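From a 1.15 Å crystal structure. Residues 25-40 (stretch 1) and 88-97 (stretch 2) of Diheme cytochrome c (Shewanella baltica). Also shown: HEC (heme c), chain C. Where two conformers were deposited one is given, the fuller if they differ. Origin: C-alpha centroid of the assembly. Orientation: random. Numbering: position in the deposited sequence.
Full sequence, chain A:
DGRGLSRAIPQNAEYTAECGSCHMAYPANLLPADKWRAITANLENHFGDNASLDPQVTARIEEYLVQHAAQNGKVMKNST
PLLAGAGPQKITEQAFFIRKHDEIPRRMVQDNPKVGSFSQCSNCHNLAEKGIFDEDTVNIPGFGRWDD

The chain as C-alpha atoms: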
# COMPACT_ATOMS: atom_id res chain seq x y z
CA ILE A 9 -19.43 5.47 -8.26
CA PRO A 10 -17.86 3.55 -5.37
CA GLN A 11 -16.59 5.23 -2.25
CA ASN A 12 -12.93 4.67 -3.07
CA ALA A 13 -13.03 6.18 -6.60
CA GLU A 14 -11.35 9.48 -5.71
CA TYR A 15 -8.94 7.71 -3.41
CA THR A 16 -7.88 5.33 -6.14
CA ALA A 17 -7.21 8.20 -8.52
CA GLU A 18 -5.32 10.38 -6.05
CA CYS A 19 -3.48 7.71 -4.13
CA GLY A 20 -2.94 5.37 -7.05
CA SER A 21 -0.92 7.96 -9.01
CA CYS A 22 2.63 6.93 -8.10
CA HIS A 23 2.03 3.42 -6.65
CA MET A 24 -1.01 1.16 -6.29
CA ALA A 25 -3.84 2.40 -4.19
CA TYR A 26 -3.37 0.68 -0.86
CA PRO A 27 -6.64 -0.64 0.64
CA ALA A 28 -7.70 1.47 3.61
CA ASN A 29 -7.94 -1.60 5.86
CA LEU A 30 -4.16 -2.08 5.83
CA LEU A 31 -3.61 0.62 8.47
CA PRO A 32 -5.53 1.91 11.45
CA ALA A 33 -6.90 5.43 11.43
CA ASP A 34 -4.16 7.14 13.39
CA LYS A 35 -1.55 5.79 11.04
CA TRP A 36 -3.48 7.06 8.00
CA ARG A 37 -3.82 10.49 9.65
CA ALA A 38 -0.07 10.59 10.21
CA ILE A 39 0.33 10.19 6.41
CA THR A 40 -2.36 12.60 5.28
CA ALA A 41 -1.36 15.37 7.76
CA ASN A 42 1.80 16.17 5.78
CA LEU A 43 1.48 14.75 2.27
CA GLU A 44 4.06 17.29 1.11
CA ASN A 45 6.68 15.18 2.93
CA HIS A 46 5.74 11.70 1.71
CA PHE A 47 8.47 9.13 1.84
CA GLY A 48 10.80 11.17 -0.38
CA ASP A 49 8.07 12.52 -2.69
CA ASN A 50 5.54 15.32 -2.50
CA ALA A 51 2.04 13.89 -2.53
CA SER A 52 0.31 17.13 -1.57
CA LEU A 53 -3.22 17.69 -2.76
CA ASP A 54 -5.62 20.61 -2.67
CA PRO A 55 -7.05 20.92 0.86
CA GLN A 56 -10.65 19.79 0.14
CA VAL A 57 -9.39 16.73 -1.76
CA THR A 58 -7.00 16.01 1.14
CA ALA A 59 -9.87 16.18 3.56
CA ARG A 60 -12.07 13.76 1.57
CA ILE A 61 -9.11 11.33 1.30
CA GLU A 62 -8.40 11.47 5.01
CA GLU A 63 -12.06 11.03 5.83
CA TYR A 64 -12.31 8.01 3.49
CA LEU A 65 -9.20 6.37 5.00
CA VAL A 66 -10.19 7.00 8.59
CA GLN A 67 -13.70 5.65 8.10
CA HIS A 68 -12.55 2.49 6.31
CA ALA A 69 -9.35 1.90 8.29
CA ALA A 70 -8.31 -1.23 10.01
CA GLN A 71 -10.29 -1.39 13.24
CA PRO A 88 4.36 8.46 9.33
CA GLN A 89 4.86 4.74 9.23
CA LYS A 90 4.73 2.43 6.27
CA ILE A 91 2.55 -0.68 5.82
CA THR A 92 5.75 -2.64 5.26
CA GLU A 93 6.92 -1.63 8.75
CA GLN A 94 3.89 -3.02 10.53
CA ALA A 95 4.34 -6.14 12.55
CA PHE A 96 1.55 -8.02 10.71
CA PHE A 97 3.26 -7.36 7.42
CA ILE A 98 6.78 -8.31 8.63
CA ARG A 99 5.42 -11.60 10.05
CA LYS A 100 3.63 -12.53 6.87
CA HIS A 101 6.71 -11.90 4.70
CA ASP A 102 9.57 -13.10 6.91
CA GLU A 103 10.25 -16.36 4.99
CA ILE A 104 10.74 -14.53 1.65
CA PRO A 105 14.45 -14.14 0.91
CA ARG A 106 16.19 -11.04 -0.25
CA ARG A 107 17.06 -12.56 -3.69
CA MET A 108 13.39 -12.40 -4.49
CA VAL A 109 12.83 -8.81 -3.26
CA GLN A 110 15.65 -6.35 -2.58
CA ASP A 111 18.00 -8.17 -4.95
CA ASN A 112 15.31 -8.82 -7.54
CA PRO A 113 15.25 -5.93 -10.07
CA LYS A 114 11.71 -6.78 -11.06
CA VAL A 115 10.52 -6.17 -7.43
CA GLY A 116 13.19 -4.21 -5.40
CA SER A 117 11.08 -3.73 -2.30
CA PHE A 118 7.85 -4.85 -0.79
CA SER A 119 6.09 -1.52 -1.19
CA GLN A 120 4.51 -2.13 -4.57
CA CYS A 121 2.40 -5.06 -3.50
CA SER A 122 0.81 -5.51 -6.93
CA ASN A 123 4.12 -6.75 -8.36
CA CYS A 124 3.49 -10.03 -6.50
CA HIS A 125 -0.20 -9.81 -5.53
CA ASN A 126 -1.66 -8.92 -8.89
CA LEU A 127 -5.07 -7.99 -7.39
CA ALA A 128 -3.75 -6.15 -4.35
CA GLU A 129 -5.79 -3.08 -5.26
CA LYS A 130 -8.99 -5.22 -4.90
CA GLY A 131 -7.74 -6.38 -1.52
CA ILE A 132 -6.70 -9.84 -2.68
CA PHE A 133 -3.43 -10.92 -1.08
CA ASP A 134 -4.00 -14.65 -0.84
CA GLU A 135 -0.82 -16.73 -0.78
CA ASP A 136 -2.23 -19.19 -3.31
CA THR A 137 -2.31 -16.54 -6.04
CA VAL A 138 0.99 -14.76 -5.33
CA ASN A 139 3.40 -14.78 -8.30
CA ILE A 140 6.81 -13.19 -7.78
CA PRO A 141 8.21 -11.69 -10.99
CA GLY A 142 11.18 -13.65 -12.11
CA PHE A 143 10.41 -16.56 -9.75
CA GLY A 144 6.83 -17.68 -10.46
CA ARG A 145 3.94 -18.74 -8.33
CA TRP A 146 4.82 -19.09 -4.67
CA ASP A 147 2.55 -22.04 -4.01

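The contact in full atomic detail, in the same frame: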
# COMPACT_ATOMS: atom_id res chain seq x y z
N ALA A 25 -3.02 1.86 -5.25
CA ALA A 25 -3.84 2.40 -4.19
C ALA A 25 -4.02 1.37 -3.10
O ALA A 25 -4.71 0.36 -3.22
CB ALA A 25 -5.19 2.86 -4.72
N TYR A 26 -3.34 1.61 -1.97
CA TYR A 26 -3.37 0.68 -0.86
C TYR A 26 -4.75 0.60 -0.23
O TYR A 26 -5.32 1.63 0.12
CB TYR A 26 -2.39 1.08 0.22
CG TYR A 26 -0.95 1.06 -0.26
CD1 TYR A 26 -0.35 -0.15 -0.62
CD2 TYR A 26 -0.21 2.21 -0.41
CE1 TYR A 26 0.96 -0.16 -1.08
CE2 TYR A 26 1.09 2.20 -0.85
CZ TYR A 26 1.68 0.99 -1.20
OH TYR A 26 2.97 1.06 -1.66
N PRO A 27 -5.36 -0.56 -0.08
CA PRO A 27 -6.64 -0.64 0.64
C PRO A 27 -6.57 0.03 2.00
O PRO A 27 -5.60 -0.11 2.76
CB PRO A 27 -6.87 -2.15 0.77
CG PRO A 27 -6.21 -2.70 -0.49
CD PRO A 27 -4.97 -1.85 -0.67
N ALA A 28 -7.62 0.74 2.33
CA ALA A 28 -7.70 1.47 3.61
C ALA A 28 -7.54 0.56 4.80
O ALA A 28 -7.08 0.99 5.87
CB ALA A 28 -9.03 2.18 3.73
N ASN A 29 -7.97 -0.70 4.72
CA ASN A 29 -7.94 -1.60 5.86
C ASN A 29 -6.56 -2.17 6.18
O ASN A 29 -6.45 -3.00 7.11
CB ASN A 29 -9.01 -2.67 5.80
CG ASN A 29 -8.78 -3.69 4.74
OD1 ASN A 29 -7.72 -3.70 4.14
ND2 ASN A 29 -9.84 -4.47 4.53
N LEU A 30 -5.54 -1.67 5.52
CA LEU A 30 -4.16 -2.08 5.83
C LEU A 30 -3.51 -1.28 6.94
O LEU A 30 -2.46 -1.69 7.43
CB LEU A 30 -3.25 -2.04 4.59
CG LEU A 30 -3.67 -3.04 3.49
CD1 LEU A 30 -2.82 -2.80 2.26
CD2 LEU A 30 -3.51 -4.47 3.95
N LEU A 31 -4.11 -0.14 7.35
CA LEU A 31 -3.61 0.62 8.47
C LEU A 31 -4.77 1.08 9.34
O LEU A 31 -5.85 1.32 8.81
CB LEU A 31 -2.84 1.87 8.00
CG LEU A 31 -1.50 1.65 7.33
CD1 LEU A 31 -0.92 2.97 6.77
CD2 LEU A 31 -0.44 1.04 8.25
N PRO A 32 -4.52 1.26 10.62
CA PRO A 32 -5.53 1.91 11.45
C PRO A 32 -5.58 3.41 11.22
O PRO A 32 -4.65 4.01 10.64
CB PRO A 32 -5.02 1.56 12.85
CG PRO A 32 -3.54 1.45 12.74
CD PRO A 32 -3.32 0.87 11.36
N ALA A 33 -6.64 4.04 11.72
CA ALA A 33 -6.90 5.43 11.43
C ALA A 33 -5.77 6.36 11.84
O ALA A 33 -5.47 7.27 11.07
CB ALA A 33 -8.22 5.84 12.08
N ASP A 34 -5.16 6.17 13.00
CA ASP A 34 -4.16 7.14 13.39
C ASP A 34 -2.95 7.09 12.48
O ASP A 34 -2.29 8.10 12.25
CB ASP A 34 -3.71 6.91 14.82
CG ASP A 34 -3.16 5.57 15.14
OD1 ASP A 34 -2.32 5.45 16.06
OD2 ASP A 34 -3.51 4.56 14.56
N LYS A 35 -2.66 5.88 11.96
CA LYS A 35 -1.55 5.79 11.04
C LYS A 35 -1.87 6.40 9.69
O LYS A 35 -1.02 7.03 9.04
CB LYS A 35 -1.10 4.33 10.97
CG LYS A 35 -0.48 3.94 12.29
CD LYS A 35 0.15 2.58 12.41
CE LYS A 35 0.75 2.44 13.80
NZ LYS A 35 0.46 1.18 14.48
N TRP A 36 -3.10 6.33 9.21
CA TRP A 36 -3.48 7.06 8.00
C TRP A 36 -3.41 8.59 8.25
O TRP A 36 -2.93 9.32 7.38
CB TRP A 36 -4.88 6.69 7.55
CG TRP A 36 -4.96 5.37 6.83
CD1 TRP A 36 -5.79 4.36 7.17
CD2 TRP A 36 -4.21 4.96 5.69
NE1 TRP A 36 -5.61 3.31 6.30
CE2 TRP A 36 -4.65 3.68 5.38
CE3 TRP A 36 -3.25 5.54 4.89
CZ2 TRP A 36 -4.14 2.93 4.30
CZ3 TRP A 36 -2.75 4.83 3.83
CH2 TRP A 36 -3.19 3.53 3.54
N ARG A 37 -3.87 9.06 9.40
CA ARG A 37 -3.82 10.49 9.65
C ARG A 37 -2.39 11.00 9.69
O ARG A 37 -2.12 12.12 9.28
CB ARG A 37 -4.52 10.78 10.98
CG ARG A 37 -6.04 10.69 10.93
CD ARG A 37 -6.68 11.35 12.14
NE ARG A 37 -6.44 10.57 13.35
CZ ARG A 37 -7.22 9.64 13.88
NH1 ARG A 37 -8.39 9.30 13.33
NH2 ARG A 37 -6.87 9.01 15.00
N ALA A 38 -1.46 10.14 10.19
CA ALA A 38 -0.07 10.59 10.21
C ALA A 38 0.42 10.79 8.79
O ALA A 38 1.25 11.66 8.51
CB ALA A 38 0.73 9.55 10.98
N ILE A 39 -0.05 10.02 7.81
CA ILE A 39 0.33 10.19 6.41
C ILE A 39 -0.33 11.38 5.79
O ILE A 39 0.31 12.22 5.14
CB ILE A 39 0.02 8.86 5.66
CG1 ILE A 39 0.97 7.76 6.11
CG2 ILE A 39 0.09 9.08 4.15
CD1 ILE A 39 0.77 6.37 5.61
N THR A 40 -1.65 11.55 5.99
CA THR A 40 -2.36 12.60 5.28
C THR A 40 -2.15 13.97 5.92
O THR A 40 -2.50 14.99 5.28
CB THR A 40 -3.88 12.29 5.17
OG1 THR A 40 -4.39 12.08 6.48
CG2 THR A 40 -4.15 11.00 4.44
N PRO A 88 5.14 9.40 10.11
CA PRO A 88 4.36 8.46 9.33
C PRO A 88 5.11 7.16 9.10
O PRO A 88 6.26 7.16 8.65
CB PRO A 88 4.19 9.07 7.94
CG PRO A 88 4.91 10.38 7.97
CD PRO A 88 5.66 10.49 9.25
N GLN A 89 4.41 6.09 9.40
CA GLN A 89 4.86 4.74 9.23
C GLN A 89 4.31 4.12 7.93
O GLN A 89 3.25 4.41 7.44
CB GLN A 89 4.40 3.86 10.39
CG GLN A 89 4.91 4.27 11.74
CD GLN A 89 4.45 3.42 12.91
OE1 GLN A 89 4.68 3.86 14.07
NE2 GLN A 89 3.85 2.26 12.64
N LYS A 90 5.11 3.19 7.43
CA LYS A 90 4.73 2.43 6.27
C LYS A 90 3.96 1.16 6.60
O LYS A 90 4.10 0.61 7.67
CB LYS A 90 6.06 2.07 5.61
CG LYS A 90 6.85 3.28 5.16
CD LYS A 90 8.04 2.76 4.37
CE LYS A 90 8.87 3.86 3.73
NZ LYS A 90 10.03 3.27 2.96
N ILE A 91 3.16 0.66 5.67
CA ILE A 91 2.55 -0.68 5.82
C ILE A 91 3.62 -1.73 6.02
O ILE A 91 3.46 -2.63 6.82
CB ILE A 91 1.67 -0.97 4.62
CG1 ILE A 91 0.49 0.01 4.55
CG2 ILE A 91 1.13 -2.38 4.71
CD1 ILE A 91 -0.20 0.07 3.19
N THR A 92 4.69 -1.60 5.25
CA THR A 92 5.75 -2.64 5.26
C THR A 92 6.54 -2.60 6.56
O THR A 92 7.42 -3.47 6.72
CB THR A 92 6.68 -2.46 4.05
OG1 THR A 92 7.13 -1.10 4.02
CG2 THR A 92 5.93 -2.77 2.75
N GLU A 93 6.26 -1.69 7.45
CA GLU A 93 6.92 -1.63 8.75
C GLU A 93 6.01 -2.14 9.85
O GLU A 93 6.37 -2.19 11.03
CB GLU A 93 7.27 -0.16 9.09
CG GLU A 93 8.35 0.43 8.21
CD GLU A 93 8.52 1.94 8.42
OE1 GLU A 93 7.62 2.70 8.80
OE2 GLU A 93 9.70 2.30 8.13
N GLN A 94 4.78 -2.48 9.51
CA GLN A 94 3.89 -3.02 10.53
C GLN A 94 4.24 -4.48 10.83
O GLN A 94 4.62 -5.27 10.00
CB GLN A 94 2.45 -2.85 10.07
CG GLN A 94 2.03 -1.46 9.61
CD GLN A 94 2.37 -0.39 10.60
OE1 GLN A 94 3.13 0.58 10.43
NE2 GLN A 94 1.82 -0.62 11.76
N ALA A 95 4.01 -4.80 12.07
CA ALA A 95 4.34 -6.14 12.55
C ALA A 95 3.54 -7.21 11.80
O ALA A 95 4.10 -8.25 11.51
CB ALA A 95 4.04 -6.26 14.02
N PHE A 96 2.30 -6.97 11.42
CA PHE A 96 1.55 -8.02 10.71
C PHE A 96 2.20 -8.29 9.33
O PHE A 96 2.26 -9.41 8.88
CB PHE A 96 0.04 -7.67 10.53
CG PHE A 96 -0.25 -6.76 9.28
CD1 PHE A 96 -0.52 -7.29 8.05
CD2 PHE A 96 -0.24 -5.38 9.39
CE1 PHE A 96 -0.80 -6.43 6.94
CE2 PHE A 96 -0.49 -4.54 8.26
CZ PHE A 96 -0.74 -5.08 7.07
N PHE A 97 2.71 -7.24 8.75
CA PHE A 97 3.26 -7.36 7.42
C PHE A 97 4.58 -8.13 7.54
O PHE A 97 4.84 -9.03 6.80
CB PHE A 97 3.59 -5.98 6.83
CG PHE A 97 4.23 -6.09 5.51
CD1 PHE A 97 3.44 -6.22 4.38
CD2 PHE A 97 5.59 -6.19 5.39
CE1 PHE A 97 4.04 -6.42 3.16
CE2 PHE A 97 6.17 -6.42 4.15
CZ PHE A 97 5.38 -6.53 3.04
FE HEC C . 2.37 7.20 -1.34
CHA HEC C . 4.68 5.14 -0.03
CHB HEC C . 0.07 6.12 0.92
CHC HEC C . 0.05 9.17 -2.78
CHD HEC C . 4.73 8.41 -3.47
NA HEC C . 2.37 5.87 0.17
C1A HEC C . 3.43 5.07 0.55
C2A HEC C . 3.02 4.18 1.62
C3A HEC C . 1.72 4.45 1.86
C4A HEC C . 1.34 5.55 0.97
CMA HEC C . 0.83 3.81 2.89
CAA HEC C . 3.92 3.20 2.26
CBA HEC C . 4.06 1.93 1.44
CGA HEC C . 4.85 0.89 2.23
O1A HEC C . 4.28 0.37 3.24
O2A HEC C . 6.02 0.58 1.92
NB HEC C . 0.42 7.59 -0.97
C1B HEC C . -0.35 7.07 0.04
C2B HEC C . -1.63 7.75 0.02
C3B HEC C . -1.64 8.61 -1.01
C4B HEC C . -0.38 8.50 -1.65
CMB HEC C . -2.72 7.45 1.04
CAB HEC C . -2.70 9.62 -1.46
CBB HEC C . -2.94 10.66 -0.35
NC HEC C . 2.37 8.51 -2.86
C1C HEC C . 1.30 9.18 -3.35
C2C HEC C . 1.63 9.97 -4.49
C3C HEC C . 2.95 9.75 -4.68
C4C HEC C . 3.42 8.90 -3.66
CMC HEC C . 0.61 10.76 -5.33
CAC HEC C . 3.79 10.30 -5.80
CBC HEC C . 3.84 11.81 -5.95
ND HEC C . 4.32 6.88 -1.63
C1D HEC C . 5.11 7.52 -2.54
C2D HEC C . 6.49 7.01 -2.43
C3D HEC C . 6.48 6.07 -1.46
C4D HEC C . 5.11 5.98 -1.01
CMD HEC C . 7.71 7.54 -3.14
CAD HEC C . 7.67 5.30 -0.99
CBD HEC C . 7.83 3.93 -1.74
CGD HEC C . 9.14 3.28 -1.32
O1D HEC C . 9.33 2.24 -2.17
O2D HEC C . 9.36 3.32 -0.02
O HOH W 1 1.58 6.10 9.39

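The two stretches touch along 540 Å² of summed buried surface, and no direct hydrogen bond crosses between them. Their backbones approach at two places: the CA atoms of Ala 38 and Pro 88 lie 5.0 Å apart, and those of Leu 31 and Ile 91 lie 6.8 Å apart. Stretch 1 presents a 3-10 segment (28-30), a short link and the helix that begins at Ala 33, with Pro 32 at the N-cap position. In stretch 2, Gln 89 and Lys 90 lead into a 3-10 segment (91-93), then into a helix with Gln 94 at the N-cap position.

Ile 91 covers the most surface, 98 Å² of the residue. Its CA-to-CB bond points toward stretch 1, and its m,t rotamer extends CD1 over one face of the Tyr 26 ring. That methyl sits 4.1 Å from the ring centroid and 28° off the ring normal, the geometry of a CH-pi contact. The same CD1 lies 4.0 Å from Leu 30 CB, while Ile 91 CG1 meets Leu 31 CG at 3.8 Å. Three residues of stretch 1 thus pack against one aliphatic chain, and the contacts are apolar throughout. Leu 30 extends the patch to the stretch 2 helix, where its CD2 lies 4.2 Å from Phe 96 CZ.

Gln 89, with 60 Å² covered, starts sideways, but its extended side chain brings the amide close to Lys 35: Lys 35 CE and Gln 89 NE2 are 3.3 Å apart, a packing contact rather than a bond. The amide is instead held within its own stretch, Gln 89 NE2 donating to Gln 94 OE1 at 2.9 Å with an N-H...acceptor angle of 148°. Gln 94 also packs its CG against Leu 31 CD2 at 3.8 Å. A polar link between the backbones comes through water 1, which donates to Lys 35 O and accepts from Gln 89 N, each at 2.8 Å. Beside it, Ile 39 CD1 lies 3.7 Å from Gln 89 O, and Ile 39 CG1 packs against Pro 88 CB at 3.9 Å.

Heme c joins both stretches from a further side. Thr 92 N donates to the propionate atom O1A of the heme at 2.8 Å (155°), and Lys 90 NZ donates to heme O2D at 3.1 Å. From stretch 1, Ile 39 CD1 reaches heme CMA at 3.7 Å and Trp 36 CZ3 reaches heme CMB at 3.8 Å. The Trp 36 indole is also anchored within its stretch, NE1 donating to Ala 28 O at 2.8 Å and 163°, which ties the helix to the 3-10 segment.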